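Helix-turn-helix transcriptional regulator (Pseudomonas aeruginosa, PDB 5XHX) probably binds DNA to regulate transcription as the LuxR-family regulator VqsR, seen here as its ligand-binding domain without the DNA-binding part. Local coordinates at the interface of chains A and B. Coordinates in Å, arbitrary orientation; residue numbers count along the deposited sequence, not the author numbering. Chains: chain A/B, Helix-turn-helix transcriptional regulator.

Contact 1: the interface of chains A and B. Residues chain A 16, 20, 164-165, 168-169; chain B 13, 16-17, 20.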
ATOM      1  N   LEU A  16      -5.976  -6.517  -3.969  1.00 32.46           N
ATOM      2  CA  LEU A  16      -5.179  -5.388  -3.507  1.00 29.99           C
ATOM      3  C   LEU A  16      -4.985  -5.439  -1.994  1.00 30.06           C
ATOM      4  O   LEU A  16      -3.887  -5.174  -1.492  1.00 32.18           O
ATOM      5  CB  LEU A  16      -5.848  -4.088  -3.947  1.00 34.57           C
ATOM      6  CG  LEU A  16      -5.132  -2.791  -3.582  1.00 38.79           C
ATOM      7  CD1 LEU A  16      -3.683  -2.792  -4.086  1.00 39.58           C
ATOM      8  CD2 LEU A  16      -5.916  -1.606  -4.140  1.00 36.05           C
ATOM      9  N   LEU A  20      -1.368  -5.445  -0.038  1.00 29.71           N
ATOM     10  CA  LEU A  20      -1.002  -4.436   0.950  1.00 28.39           C
ATOM     11  C   LEU A  20      -0.762  -5.050   2.321  1.00 30.67           C
ATOM     12  O   LEU A  20       0.086  -4.561   3.075  1.00 29.97           O
ATOM     13  CB  LEU A  20      -2.101  -3.367   1.033  1.00 25.89           C
ATOM     14  CG  LEU A  20      -2.270  -2.573  -0.260  1.00 32.31           C
ATOM     15  CD1 LEU A  20      -3.368  -1.514  -0.155  1.00 33.62           C
ATOM     16  CD2 LEU A  20      -0.921  -1.947  -0.643  1.00 35.83           C
ATOM     17  N   PRO A 164       2.132   3.036 -11.733  1.00 27.84           N
ATOM     18  CA  PRO A 164       2.084   4.028 -10.640  1.00 29.42           C
ATOM     19  C   PRO A 164       2.046   3.421  -9.245  1.00 25.85           C
ATOM     20  O   PRO A 164       2.796   3.861  -8.362  1.00 25.01           O
ATOM     21  CB  PRO A 164       0.805   4.822 -10.950  1.00 33.23           C
ATOM     22  CG  PRO A 164       0.651   4.721 -12.408  1.00 33.51           C
ATOM     23  CD  PRO A 164       1.156   3.356 -12.797  1.00 27.41           C
ATOM     24  N   TRP A 165       1.214   2.409  -9.017  1.00 26.40           N
ATOM     25  CA  TRP A 165       1.164   1.846  -7.681  1.00 28.57           C
ATOM     26  C   TRP A 165       2.127   0.684  -7.488  1.00 24.96           C
ATOM     27  O   TRP A 165       2.494   0.399  -6.345  1.00 25.74           O
ATOM     28  CB  TRP A 165      -0.266   1.419  -7.307  1.00 26.68           C
ATOM     29  CG  TRP A 165      -0.936   0.416  -8.202  1.00 24.92           C
ATOM     30  CD1 TRP A 165      -1.827   0.686  -9.196  1.00 29.40           C
ATOM     31  CD2 TRP A 165      -0.802  -1.008  -8.157  1.00 26.02           C
ATOM     32  NE1 TRP A 165      -2.239  -0.486  -9.794  1.00 30.37           N
ATOM     33  CE2 TRP A 165      -1.638  -1.540  -9.163  1.00 28.42           C
ATOM     34  CE3 TRP A 165      -0.069  -1.888  -7.354  1.00 28.89           C
ATOM     35  CZ2 TRP A 165      -1.743  -2.912  -9.404  1.00 28.73           C
ATOM     36  CZ3 TRP A 165      -0.169  -3.247  -7.593  1.00 31.20           C
ATOM     37  CH2 TRP A 165      -1.001  -3.746  -8.613  1.00 34.49           C
ATOM     38  N   ALA A 168       5.214   2.591  -6.354  1.00 24.72           N
ATOM     39  CA  ALA A 168       4.959   3.160  -5.033  1.00 29.81           C
ATOM     40  C   ALA A 168       5.063   2.089  -3.962  1.00 27.20           C
ATOM     41  O   ALA A 168       5.687   2.293  -2.910  1.00 30.36           O
ATOM     42  CB  ALA A 168       3.574   3.821  -5.001  1.00 29.07           C
ATOM     43  N   LEU A 169       4.451   0.938  -4.218  1.00 25.79           N
ATOM     44  CA  LEU A 169       4.520  -0.190  -3.297  1.00 27.52           C
ATOM     45  C   LEU A 169       5.958  -0.655  -3.097  1.00 28.06           C
ATOM     46  O   LEU A 169       6.387  -0.917  -1.969  1.00 24.59           O
ATOM     47  CB  LEU A 169       3.689  -1.347  -3.855  1.00 30.64           C
ATOM     48  CG  LEU A 169       2.446  -1.917  -3.202  1.00 41.77           C
ATOM     49  CD1 LEU A 169       2.211  -3.292  -3.821  1.00 34.16           C
ATOM     50  CD2 LEU A 169       2.617  -2.008  -1.700  1.00 40.44           C
TER
ATOM     51  N   HIS B  13      -5.591   3.838 -11.131  1.00 41.25           N
ATOM     52  CA  HIS B  13      -4.269   3.319 -10.790  1.00 39.48           C
ATOM     53  C   HIS B  13      -3.355   4.435 -10.318  1.00 34.33           C
ATOM     54  O   HIS B  13      -2.559   4.238  -9.393  1.00 34.34           O
ATOM     55  CB  HIS B  13      -3.671   2.575 -11.984  1.00 33.79           C
ATOM     56  CG  HIS B  13      -4.401   1.313 -12.316  1.00 33.53           C
ATOM     57  ND1 HIS B  13      -5.195   1.182 -13.436  1.00 38.71           N
ATOM     58  CD2 HIS B  13      -4.503   0.143 -11.643  1.00 34.82           C
ATOM     59  CE1 HIS B  13      -5.732  -0.026 -13.455  1.00 32.94           C
ATOM     60  NE2 HIS B  13      -5.326  -0.677 -12.378  1.00 45.06           N
ATOM     61  N   LEU B  16      -4.411   5.347  -6.774  1.00 32.46           N
ATOM     62  CA  LEU B  16      -3.862   4.370  -5.844  1.00 29.99           C
ATOM     63  C   LEU B  16      -2.372   4.610  -5.615  1.00 30.06           C
ATOM     64  O   LEU B  16      -1.888   4.524  -4.481  1.00 32.18           O
ATOM     65  CB  LEU B  16      -4.132   2.964  -6.375  1.00 34.57           C
ATOM     66  CG  LEU B  16      -3.657   1.801  -5.508  1.00 38.79           C
ATOM     67  CD1 LEU B  16      -4.215   1.903  -4.083  1.00 39.58           C
ATOM     68  CD2 LEU B  16      -4.053   0.483  -6.170  1.00 36.05           C
ATOM     69  N   GLY B  17      -1.627   4.928  -6.676  1.00 30.62           N
ATOM     70  CA  GLY B  17      -0.198   5.158  -6.505  1.00 31.29           C
ATOM     71  C   GLY B  17       0.096   6.355  -5.618  1.00 30.90           C
ATOM     72  O   GLY B  17       0.988   6.309  -4.773  1.00 28.75           O
ATOM     73  N   LEU B  20      -0.573   5.227  -1.969  1.00 29.71           N
ATOM     74  CA  LEU B  20       0.503   4.380  -1.466  1.00 28.39           C
ATOM     75  C   LEU B  20       1.790   5.166  -1.259  1.00 30.67           C
ATOM     76  O   LEU B  20       2.557   4.859  -0.340  1.00 29.97           O
ATOM     77  CB  LEU B  20       0.745   3.214  -2.436  1.00 25.89           C
ATOM     78  CG  LEU B  20      -0.447   2.267  -2.550  1.00 32.31           C
ATOM     79  CD1 LEU B  20      -0.185   1.114  -3.520  1.00 33.62           C
ATOM     80  CD2 LEU B  20      -0.813   1.752  -1.150  1.00 35.83           C
TER
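A:Leu16 and B:Leu16 reach toward each other tip to tip across the two-fold axis, their CD2 methyls 3.5 Å apart, tighter than usual carbon contact. Both have CG anti to the backbone N (chi1 -178°), which sends the branched end away from its own helix and into the partner. One turn on, A:Leu20 and B:Leu20 cross obliquely, and their CD2 methyls meet at 3.7 Å. The same B:Leu16 CD2 lies over one face of A:Trp165, 3.8 Å from the centroid of the five-membered ring and shifted toward its rim; a broad flat ring suits this place because its face accepts a methyl. B:His13 lies alongside the indole, with A:Trp165 CD1 at the edge of its ring, in plane, 3.7 Å from B:His13 CD2. B:Gly17, lacking a side chain, lets its CA come 3.8 Å from A:Trp165 CA, and small A:Ala168 leaves its CB 3.9 Å from B:Leu20 CB. Packing is looser round A:Leu169, whose CG is 4.0 Å from B:Leu20 CD1, and at the rim, where A:Pro164 brushes the backbone of B:His13. The patch lies where helix 11-21 of each chain meets its copy and, from chain B, also packs on helix 153-173 of chain A.

Contact 2: the interface of chains A and B. Residues chain A 20-21, 23-24; chain B 168, 172, 175.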
ATOM      1  N   LEU A  20      -1.368  -5.445  -0.038  1.00 29.71           N
ATOM      2  CA  LEU A  20      -1.002  -4.436   0.950  1.00 28.39           C
ATOM      3  C   LEU A  20      -0.762  -5.050   2.321  1.00 30.67           C
ATOM      4  O   LEU A  20       0.086  -4.561   3.075  1.00 29.97           O
ATOM      5  CB  LEU A  20      -2.101  -3.367   1.033  1.00 25.89           C
ATOM      6  CG  LEU A  20      -2.270  -2.573  -0.260  1.00 32.31           C
ATOM      7  CD1 LEU A  20      -3.368  -1.514  -0.155  1.00 33.62           C
ATOM      8  CD2 LEU A  20      -0.921  -1.947  -0.643  1.00 35.83           C
ATOM      9  N   GLU A  21      -1.486  -6.096   2.661  1.00 29.42           N
ATOM     10  CA  GLU A  21      -1.323  -6.750   3.930  1.00 31.95           C
ATOM     11  C   GLU A  21       0.031  -7.468   4.045  1.00 34.27           C
ATOM     12  O   GLU A  21       0.588  -7.591   5.099  1.00 31.86           O
ATOM     13  CB  GLU A  21      -2.489  -7.708   4.138  1.00 35.20           C
ATOM     14  CG  GLU A  21      -2.580  -8.353   5.464  1.00 43.87           C
ATOM     15  CD  GLU A  21      -2.850  -7.379   6.585  1.00 51.36           C
ATOM     16  OE1 GLU A  21      -2.209  -7.507   7.634  1.00 56.54           O
ATOM     17  OE2 GLU A  21      -3.681  -6.487   6.415  1.00 42.13           O
ATOM     18  N   LEU A  23       2.808  -6.384   2.891  1.00 34.38           N
ATOM     19  CA  LEU A  23       3.891  -5.430   2.704  1.00 35.73           C
ATOM     20  C   LEU A  23       4.994  -5.600   3.743  1.00 39.21           C
ATOM     21  O   LEU A  23       6.155  -5.289   3.463  1.00 36.72           O
ATOM     22  CB  LEU A  23       3.333  -4.006   2.722  1.00 33.53           C
ATOM     23  CG  LEU A  23       4.256  -2.819   2.395  1.00 40.12           C
ATOM     24  CD1 LEU A  23       4.961  -2.972   1.040  1.00 34.06           C
ATOM     25  CD2 LEU A  23       3.460  -1.503   2.412  1.00 34.65           C
ATOM     26  N   ASP A  24       4.668  -6.105   4.932  1.00 40.45           N
ATOM     27  CA  ASP A  24       5.660  -6.308   5.982  1.00 40.57           C
ATOM     28  C   ASP A  24       5.920  -7.782   6.249  1.00 41.60           C
ATOM     29  O   ASP A  24       6.386  -8.141   7.329  1.00 46.20           O
ATOM     30  CB  ASP A  24       5.228  -5.608   7.274  1.00 45.58           C
ATOM     31  CG  ASP A  24       3.966  -6.214   7.886  1.00 48.09           C
ATOM     32  OD1 ASP A  24       3.343  -7.109   7.267  1.00 44.61           O
ATOM     33  OD2 ASP A  24       3.592  -5.779   8.997  1.00 50.47           O
TER
ATOM     34  N   ALA B 168      -6.238  -2.706   5.296  1.00 24.72           N
ATOM     35  CA  ALA B 168      -4.854  -3.149   5.141  1.00 29.81           C
ATOM     36  C   ALA B 168      -3.909  -1.959   5.155  1.00 27.20           C
ATOM     37  O   ALA B 168      -2.868  -1.975   5.826  1.00 30.36           O
ATOM     38  CB  ALA B 168      -4.696  -3.947   3.840  1.00 29.07           C
ATOM     39  N   LYS B 172      -0.969  -0.787   7.967  1.00 32.26           N
ATOM     40  CA  LYS B 172       0.419  -0.545   7.591  1.00 35.94           C
ATOM     41  C   LYS B 172       0.850   0.874   7.932  1.00 30.53           C
ATOM     42  O   LYS B 172       2.016   1.102   8.278  1.00 32.25           O
ATOM     43  CB  LYS B 172       0.618  -0.837   6.098  1.00 30.72           C
ATOM     44  CG  LYS B 172       0.525  -2.325   5.762  1.00 31.25           C
ATOM     45  CD  LYS B 172       1.550  -3.113   6.575  1.00 37.12           C
ATOM     46  CE  LYS B 172       1.472  -4.606   6.298  1.00 39.88           C
ATOM     47  NZ  LYS B 172       0.473  -5.310   7.151  1.00 34.11           N
ATOM     48  N   HIS B 175       3.153   1.812  11.157  1.00 42.42           N
ATOM     49  CA  HIS B 175       4.594   1.808  11.118  1.00 41.46           C
ATOM     50  C   HIS B 175       5.207   3.148  10.889  1.00 40.85           C
ATOM     51  O   HIS B 175       6.322   3.363  11.256  1.00 40.79           O
ATOM     52  CB  HIS B 175       5.086   0.846  10.070  1.00 42.32           C
ATOM     53  CG  HIS B 175       4.702  -0.550  10.358  1.00 48.07           C
ATOM     54  ND1 HIS B 175       5.327  -1.298  11.320  1.00 53.38           N
ATOM     55  CD2 HIS B 175       3.721  -1.321   9.858  1.00 49.58           C
ATOM     56  CE1 HIS B 175       4.757  -2.478  11.390  1.00 54.89           C
ATOM     57  NE2 HIS B 175       3.771  -2.515  10.521  1.00 57.09           N
TER
HETATM   58  O   HOH W   1       1.153  -4.669   9.982  1.00 30.00           O
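B:Lys172 runs across both A:Glu21 and A:Asp24 at about a right angle, its ammonium end lying among their oxygens. The chain bends at chi2 and again at its end (chi4 -87°), and this last turn swings NZ toward the backbone of A:Glu21. There B:Lys172 NZ donates a hydrogen bond of 3.1 Å to A:Glu21 O, approaching at a C=O...N angle of 120° and tilted out of the carbonyl plane. The two carboxylates supply looser salt bridges, 3.5 Å from B:Lys172 NZ to A:Glu21 OE1 and 3.4 Å from B:Lys172 NZ to A:Asp24 OD1. A lysine suits this place because its long, flexible chain can span to a carbonyl and two acids at once, while its CE methylene packs beside the A:Asp24 carboxylate. The carbonyl ends helix 11-21, whose C-terminal dipole probably adds to the attraction for a positive group. Water 1 extends the network, 3.0 Å from B:Lys172 NZ and 2.9 Å from A:Asp24 OD2. B:His175 stands with its ring plane 74° from the A:Asp24 carboxylate and touches that water at its edge, in plane, through a weak NE2 contact. Nearer the apolar core, B:Ala168 is small enough to bring CB to within 3.9 Å of A:Leu20 CB. The site gives the pairing of the two chains a polar, directional fastening, probably helping to fix the register of the helices.

Contact 3: the interface of chains A and B. Residues chain A 161-162, 164-165; chain B 10, 13-14.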
ATOM      1  N   LEU A 161       0.233   0.568 -17.220  1.00 26.76           N
ATOM      2  CA  LEU A 161      -0.986   1.060 -16.580  1.00 28.07           C
ATOM      3  C   LEU A 161      -0.906   0.924 -15.065  1.00 28.29           C
ATOM      4  O   LEU A 161      -1.320   1.828 -14.328  1.00 23.13           O
ATOM      5  CB  LEU A 161      -2.203   0.295 -17.114  1.00 28.32           C
ATOM      6  CG  LEU A 161      -3.558   0.885 -16.700  1.00 33.11           C
ATOM      7  CD1 LEU A 161      -3.800   2.198 -17.428  1.00 31.80           C
ATOM      8  CD2 LEU A 161      -4.686  -0.102 -17.000  1.00 36.52           C
ATOM      9  N   LEU A 162      -0.379  -0.209 -14.591  1.00 26.94           N
ATOM     10  CA  LEU A 162      -0.314  -0.517 -13.171  1.00 27.23           C
ATOM     11  C   LEU A 162       0.905   0.096 -12.502  1.00 25.52           C
ATOM     12  O   LEU A 162       0.939   0.197 -11.269  1.00 25.48           O
ATOM     13  CB  LEU A 162      -0.283  -2.030 -12.968  1.00 26.30           C
ATOM     14  CG  LEU A 162      -1.368  -2.867 -13.644  1.00 34.56           C
ATOM     15  CD1 LEU A 162      -1.285  -4.338 -13.217  1.00 30.60           C
ATOM     16  CD2 LEU A 162      -2.727  -2.290 -13.340  1.00 32.31           C
ATOM     17  N   PRO A 164       2.132   3.036 -11.733  1.00 27.84           N
ATOM     18  CA  PRO A 164       2.084   4.028 -10.640  1.00 29.42           C
ATOM     19  C   PRO A 164       2.046   3.421  -9.245  1.00 25.85           C
ATOM     20  O   PRO A 164       2.796   3.861  -8.362  1.00 25.01           O
ATOM     21  CB  PRO A 164       0.805   4.822 -10.950  1.00 33.23           C
ATOM     22  CG  PRO A 164       0.651   4.721 -12.408  1.00 33.51           C
ATOM     23  CD  PRO A 164       1.156   3.356 -12.797  1.00 27.41           C
ATOM     24  N   TRP A 165       1.214   2.409  -9.017  1.00 26.40           N
ATOM     25  CA  TRP A 165       1.164   1.846  -7.681  1.00 28.57           C
ATOM     26  C   TRP A 165       2.127   0.684  -7.488  1.00 24.96           C
ATOM     27  O   TRP A 165       2.494   0.399  -6.345  1.00 25.74           O
ATOM     28  CB  TRP A 165      -0.266   1.419  -7.307  1.00 26.68           C
ATOM     29  CG  TRP A 165      -0.936   0.416  -8.202  1.00 24.92           C
ATOM     30  CD1 TRP A 165      -1.827   0.686  -9.196  1.00 29.40           C
ATOM     31  CD2 TRP A 165      -0.802  -1.008  -8.157  1.00 26.02           C
ATOM     32  NE1 TRP A 165      -2.239  -0.486  -9.794  1.00 30.37           N
ATOM     33  CE2 TRP A 165      -1.638  -1.540  -9.163  1.00 28.42           C
ATOM     34  CE3 TRP A 165      -0.069  -1.888  -7.354  1.00 28.89           C
ATOM     35  CZ2 TRP A 165      -1.743  -2.912  -9.404  1.00 28.73           C
ATOM     36  CZ3 TRP A 165      -0.169  -3.247  -7.593  1.00 31.20           C
ATOM     37  CH2 TRP A 165      -1.001  -3.746  -8.613  1.00 34.49           C
TER
ATOM     38  N   GLY B  10      -7.748   3.521 -15.694  1.00 61.86           N
ATOM     39  CA  GLY B  10      -6.608   4.405 -15.871  1.00 58.17           C
ATOM     40  C   GLY B  10      -6.349   5.337 -14.701  1.00 56.64           C
ATOM     41  O   GLY B  10      -5.331   5.216 -14.002  1.00 52.04           O
ATOM     42  N   HIS B  13      -5.591   3.838 -11.131  1.00 41.25           N
ATOM     43  CA  HIS B  13      -4.269   3.319 -10.790  1.00 39.48           C
ATOM     44  C   HIS B  13      -3.355   4.435 -10.318  1.00 34.33           C
ATOM     45  O   HIS B  13      -2.559   4.238  -9.393  1.00 34.34           O
ATOM     46  CB  HIS B  13      -3.671   2.575 -11.984  1.00 33.79           C
ATOM     47  CG  HIS B  13      -4.401   1.313 -12.316  1.00 33.53           C
ATOM     48  ND1 HIS B  13      -5.195   1.182 -13.436  1.00 38.71           N
ATOM     49  CD2 HIS B  13      -4.503   0.143 -11.643  1.00 34.82           C
ATOM     50  CE1 HIS B  13      -5.732  -0.026 -13.455  1.00 32.94           C
ATOM     51  NE2 HIS B  13      -5.326  -0.677 -12.378  1.00 45.06           N
ATOM     52  N   GLU B  14      -3.468   5.624 -10.926  1.00 33.74           N
ATOM     53  CA  GLU B  14      -2.661   6.757 -10.482  1.00 36.55           C
ATOM     54  C   GLU B  14      -3.120   7.268  -9.122  1.00 36.70           C
ATOM     55  O   GLU B  14      -2.286   7.667  -8.299  1.00 37.82           O
ATOM     56  CB  GLU B  14      -2.684   7.877 -11.530  1.00 42.49           C
ATOM     57  CG  GLU B  14      -1.555   7.715 -12.552  1.00 42.49           C
ATOM     58  CD  GLU B  14      -1.553   8.747 -13.671  1.00 51.15           C
ATOM     59  OE1 GLU B  14      -2.513   9.541 -13.797  1.00 57.58           O
ATOM     60  OE2 GLU B  14      -0.564   8.757 -14.437  1.00 47.06           O
TER
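B:Gly10, in the loop just ahead of helix 11-21, takes a positive phi of 92°, a conformation that glycine adopts readily, and lays its CA 3.9 Å from A:Leu161 CD1 on helix 153-173. The side chain at the centre is the imidazole of B:His13, which two neighbouring leucines approach from the same side of its plane. A:Leu162 slants over it and puts CD2 above the ring face, 3.6 Å from the centroid, a CH-pi contact. A:Leu161 comes at about a right angle and is shifted toward the ND1 and CE1 edge, where its CD2 lies 3.7 Å from B:His13 CE1. Having CG anti to its backbone N (chi1 -170°) turns this leucine's branch toward the ring. A:Trp165, alongside the histidine, has the backbone oxygen O of A:Leu162 3.4 Å above its own ring plane, offset toward the rim. A histidine suits the place because its flat ring offers a face to the leucine methyls and an edge to the indole. At the outer flank A:Pro164 presents its compact, rigid ring to the aliphatic stem of B:Glu14, CG to CG at 3.7 Å. Beyond CG that glutamate is extended (chi2 177°), which carries its carboxylate away from the proline. The patch holds the start of one chain's first helix against the partner's long helix by shape and apolar contact, probably steadying the end of the A-B interface near the N-termini, if this pairing is the biological one.

Contact 1 forms the middle of one continuous strip. Contact 3 lies about 7 Å from it between the centres of their C-alpha atoms and shares A:Pro164, A:Trp165 and B:His13; contact 2 lies about 12 Å away and shares A:Leu20. Contacts 2 and 3 are about 19 Å apart. All three use helices 11-21 and 153-173, but in contact 2 the chains have changed roles, and two-fold symmetry repeats each contact with the chains exchanged. An apolar centre with polar fastenings toward one end fits a dimer, as LuxR-type regulators commonly form, although the crystal alone does not prove it.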